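Anti-H(O) lectin 1 (Ulex europaeus, PDB 1FX5) binds L-fucose-containing glycans, including the O(H) blood-group determinant, as a dimeric legume lectin that carries calcium and manganese ions. Local coordinates at residues T70-F75 and D87-F92. Residues are numbered along the deposited sequence; the frame is centred on the assembly and turned at random.
Sequences TSFSFF and DGLTFF
Side chains of T70, F72 and F74 meet L89 and F91 in a face-to-face packing of two beta sheets, deep in the hydrophobic core of the legume-lectin jelly-roll sandwich. The geometry fits sheet-on-sheet packing and not strand pairing: the short strand axes come no closer than 10.0 Å. Their N-to-C directions make an angle of 166°. Backbone hydrogen bonds of 70-74 run to strands 168-175 and 224-236. Alternation along 70-75 sends T70, F72 and F74 inward, while S71 and S73 lie on the other side of the strand. From 87-92, L89 and F91 answer them, with T90 turned away.

At one end T70 and F91 approach tip to tip. The methyl CG2 of T70 sits over one face of the F91 ring, 4.1 Å from the centroid and 14° off the normal, a CH-pi contact. CB of F91 points to the opposite sheet; CG, anti to the backbone N (chi1 172°), then swings the ring forward along its own strand, bringing that face to T70 CG2. The hydroxyl of T70 is satisfied within its own sheet, OG1 bonding to Y232 O and W231 NE1.

F72 sits between the two partners, touching each loosely and obliquely. Its CE1 is 4.4 Å from L89 CD1. Its CE2 is likewise 4.4 Å from F91 CB, and F214 adds an edge-to-face ring contact. The side chain of L89 is about 8 Å from that of E125, a manganese ligand. It lies about 12 Å from each ion and is not itself a ligand; its contact is apolar and buried. At the other end L89 crosses F74 over one ring face. CD1 lies 4.1 Å from F74 CG. CD2 presses closer, 3.4 Å from F74 CE1.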
loop_
_atom_site.group_PDB
_atom_site.type_symbol
_atom_site.label_atom_id
_atom_site.label_comp_id
_atom_site.label_asym_id
_atom_site.label_seq_id
_atom_site.Cartn_x
_atom_site.Cartn_y
_atom_site.Cartn_z
ATOM N N THR A 70 -13.591 -0.880 -7.598
ATOM C CA THR A 70 -13.097 -2.104 -6.982
ATOM C C THR A 70 -13.965 -3.265 -7.491
ATOM O O THR A 70 -15.150 -3.075 -7.833
ATOM C CB THR A 70 -13.156 -2.025 -5.427
ATOM O OG1 THR A 70 -12.391 -3.087 -4.848
ATOM C CG2 THR A 70 -14.585 -2.135 -4.915
ATOM N N SER A 71 -13.363 -4.442 -7.615
ATOM C CA SER A 71 -14.092 -5.613 -8.073
ATOM C C SER A 71 -13.524 -6.840 -7.361
ATOM O O SER A 71 -12.323 -6.891 -7.046
ATOM C CB SER A 71 -14.001 -5.765 -9.602
ATOM O OG SER A 71 -12.658 -5.859 -10.019
ATOM N N PHE A 72 -14.398 -7.802 -7.072
ATOM C CA PHE A 72 -14.020 -9.038 -6.395
ATOM C C PHE A 72 -15.101 -10.104 -6.585
ATOM O O PHE A 72 -16.258 -9.798 -6.924
ATOM C CB PHE A 72 -13.781 -8.787 -4.887
ATOM C CG PHE A 72 -14.984 -8.247 -4.153
ATOM C CD1 PHE A 72 -15.907 -9.109 -3.574
ATOM C CD2 PHE A 72 -15.208 -6.878 -4.067
ATOM C CE1 PHE A 72 -17.039 -8.621 -2.922
ATOM C CE2 PHE A 72 -16.341 -6.376 -3.414
ATOM C CZ PHE A 72 -17.261 -7.243 -2.843
ATOM N N SER A 73 -14.712 -11.361 -6.408
ATOM C CA SER A 73 -15.624 -12.497 -6.530
ATOM C C SER A 73 -15.724 -13.141 -5.145
ATOM O O SER A 73 -14.715 -13.249 -4.432
ATOM C CB SER A 73 -15.074 -13.515 -7.533
ATOM O OG SER A 73 -15.022 -12.948 -8.834
ATOM N N PHE A 74 -16.915 -13.588 -4.767
ATOM C CA PHE A 74 -17.073 -14.210 -3.459
ATOM C C PHE A 74 -18.096 -15.376 -3.526
ATOM O O PHE A 74 -18.772 -15.581 -4.551
ATOM C CB PHE A 74 -17.518 -13.134 -2.433
ATOM C CG PHE A 74 -19.008 -12.827 -2.457
ATOM C CD1 PHE A 74 -19.893 -13.522 -1.650
ATOM C CD2 PHE A 74 -19.514 -11.848 -3.286
ATOM C CE1 PHE A 74 -21.259 -13.255 -1.671
ATOM C CE2 PHE A 74 -20.876 -11.565 -3.316
ATOM C CZ PHE A 74 -21.755 -12.275 -2.505
ATOM N N PHE A 75 -18.130 -16.194 -2.480
ATOM C CA PHE A 75 -19.065 -17.307 -2.406
ATOM C C PHE A 75 -19.296 -17.582 -0.916
ATOM O O PHE A 75 -18.516 -17.137 -0.063
ATOM C CB PHE A 75 -18.602 -18.544 -3.211
ATOM C CG PHE A 75 -17.438 -19.276 -2.609
ATOM C CD1 PHE A 75 -16.133 -18.851 -2.840
ATOM C CD2 PHE A 75 -17.642 -20.408 -1.833
ATOM C CE1 PHE A 75 -15.047 -19.542 -2.304
ATOM C CE2 PHE A 75 -16.566 -21.103 -1.298
ATOM C CZ PHE A 75 -15.261 -20.667 -1.536
ATOM N N ASP A 87 -24.819 -13.918 8.248
ATOM C CA ASP A 87 -25.485 -12.601 8.243
ATOM C C ASP A 87 -25.137 -11.803 6.986
ATOM O O ASP A 87 -25.831 -10.829 6.680
ATOM C CB ASP A 87 -25.097 -11.765 9.462
ATOM C CG ASP A 87 -26.015 -11.991 10.625
ATOM O OD1 ASP A 87 -25.630 -12.778 11.512
ATOM O OD2 ASP A 87 -27.126 -11.424 10.641
ATOM N N GLY A 88 -24.028 -12.171 6.321
ATOM C CA GLY A 88 -23.606 -11.485 5.107
ATOM C C GLY A 88 -22.190 -10.937 5.128
ATOM O O GLY A 88 -21.398 -11.264 6.019
ATOM N N LEU A 89 -21.824 -10.180 4.096
ATOM C CA LEU A 89 -20.490 -9.608 4.035
ATOM C C LEU A 89 -20.603 -8.119 3.694
ATOM O O LEU A 89 -21.652 -7.652 3.226
ATOM C CB LEU A 89 -19.565 -10.363 3.074
ATOM C CG LEU A 89 -19.891 -10.342 1.592
ATOM C CD1 LEU A 89 -18.607 -10.316 0.785
ATOM C CD2 LEU A 89 -20.725 -11.552 1.245
ATOM N N THR A 90 -19.479 -7.421 3.766
ATOM C CA THR A 90 -19.476 -6.003 3.503
ATOM C C THR A 90 -18.173 -5.475 2.902
ATOM O O THR A 90 -17.104 -6.076 3.136
ATOM C CB THR A 90 -19.616 -5.365 4.944
ATOM O OG1 THR A 90 -20.914 -4.813 5.159
ATOM C CG2 THR A 90 -18.536 -4.423 5.298
ATOM N N PHE A 91 -18.274 -4.443 2.051
ATOM C CA PHE A 91 -17.081 -3.806 1.465
ATOM C C PHE A 91 -17.242 -2.437 2.181
ATOM O O PHE A 91 -18.328 -1.831 2.122
ATOM C CB PHE A 91 -17.084 -3.613 -0.045
ATOM C CG PHE A 91 -15.913 -2.771 -0.522
ATOM C CD1 PHE A 91 -16.058 -1.403 -0.727
ATOM C CD2 PHE A 91 -14.640 -3.324 -0.637
ATOM C CE1 PHE A 91 -14.961 -0.593 -1.027
ATOM C CE2 PHE A 91 -13.545 -2.521 -0.935
ATOM C CZ PHE A 91 -13.710 -1.148 -1.127
ATOM N N PHE A 92 -16.204 -1.933 2.848
ATOM C CA PHE A 92 -16.349 -0.658 3.548
ATOM C C PHE A 92 -15.157 0.284 3.611
ATOM O O PHE A 92 -14.015 -0.114 3.351
ATOM C CB PHE A 92 -16.837 -0.934 4.988
ATOM C CG PHE A 92 -15.773 -1.538 5.899
ATOM C CD1 PHE A 92 -15.328 -2.841 5.722
ATOM C CD2 PHE A 92 -15.202 -0.786 6.915
ATOM C CE1 PHE A 92 -14.322 -3.389 6.532
ATOM C CE2 PHE A 92 -14.194 -1.322 7.740
ATOM C CZ PHE A 92 -13.754 -2.627 7.539
#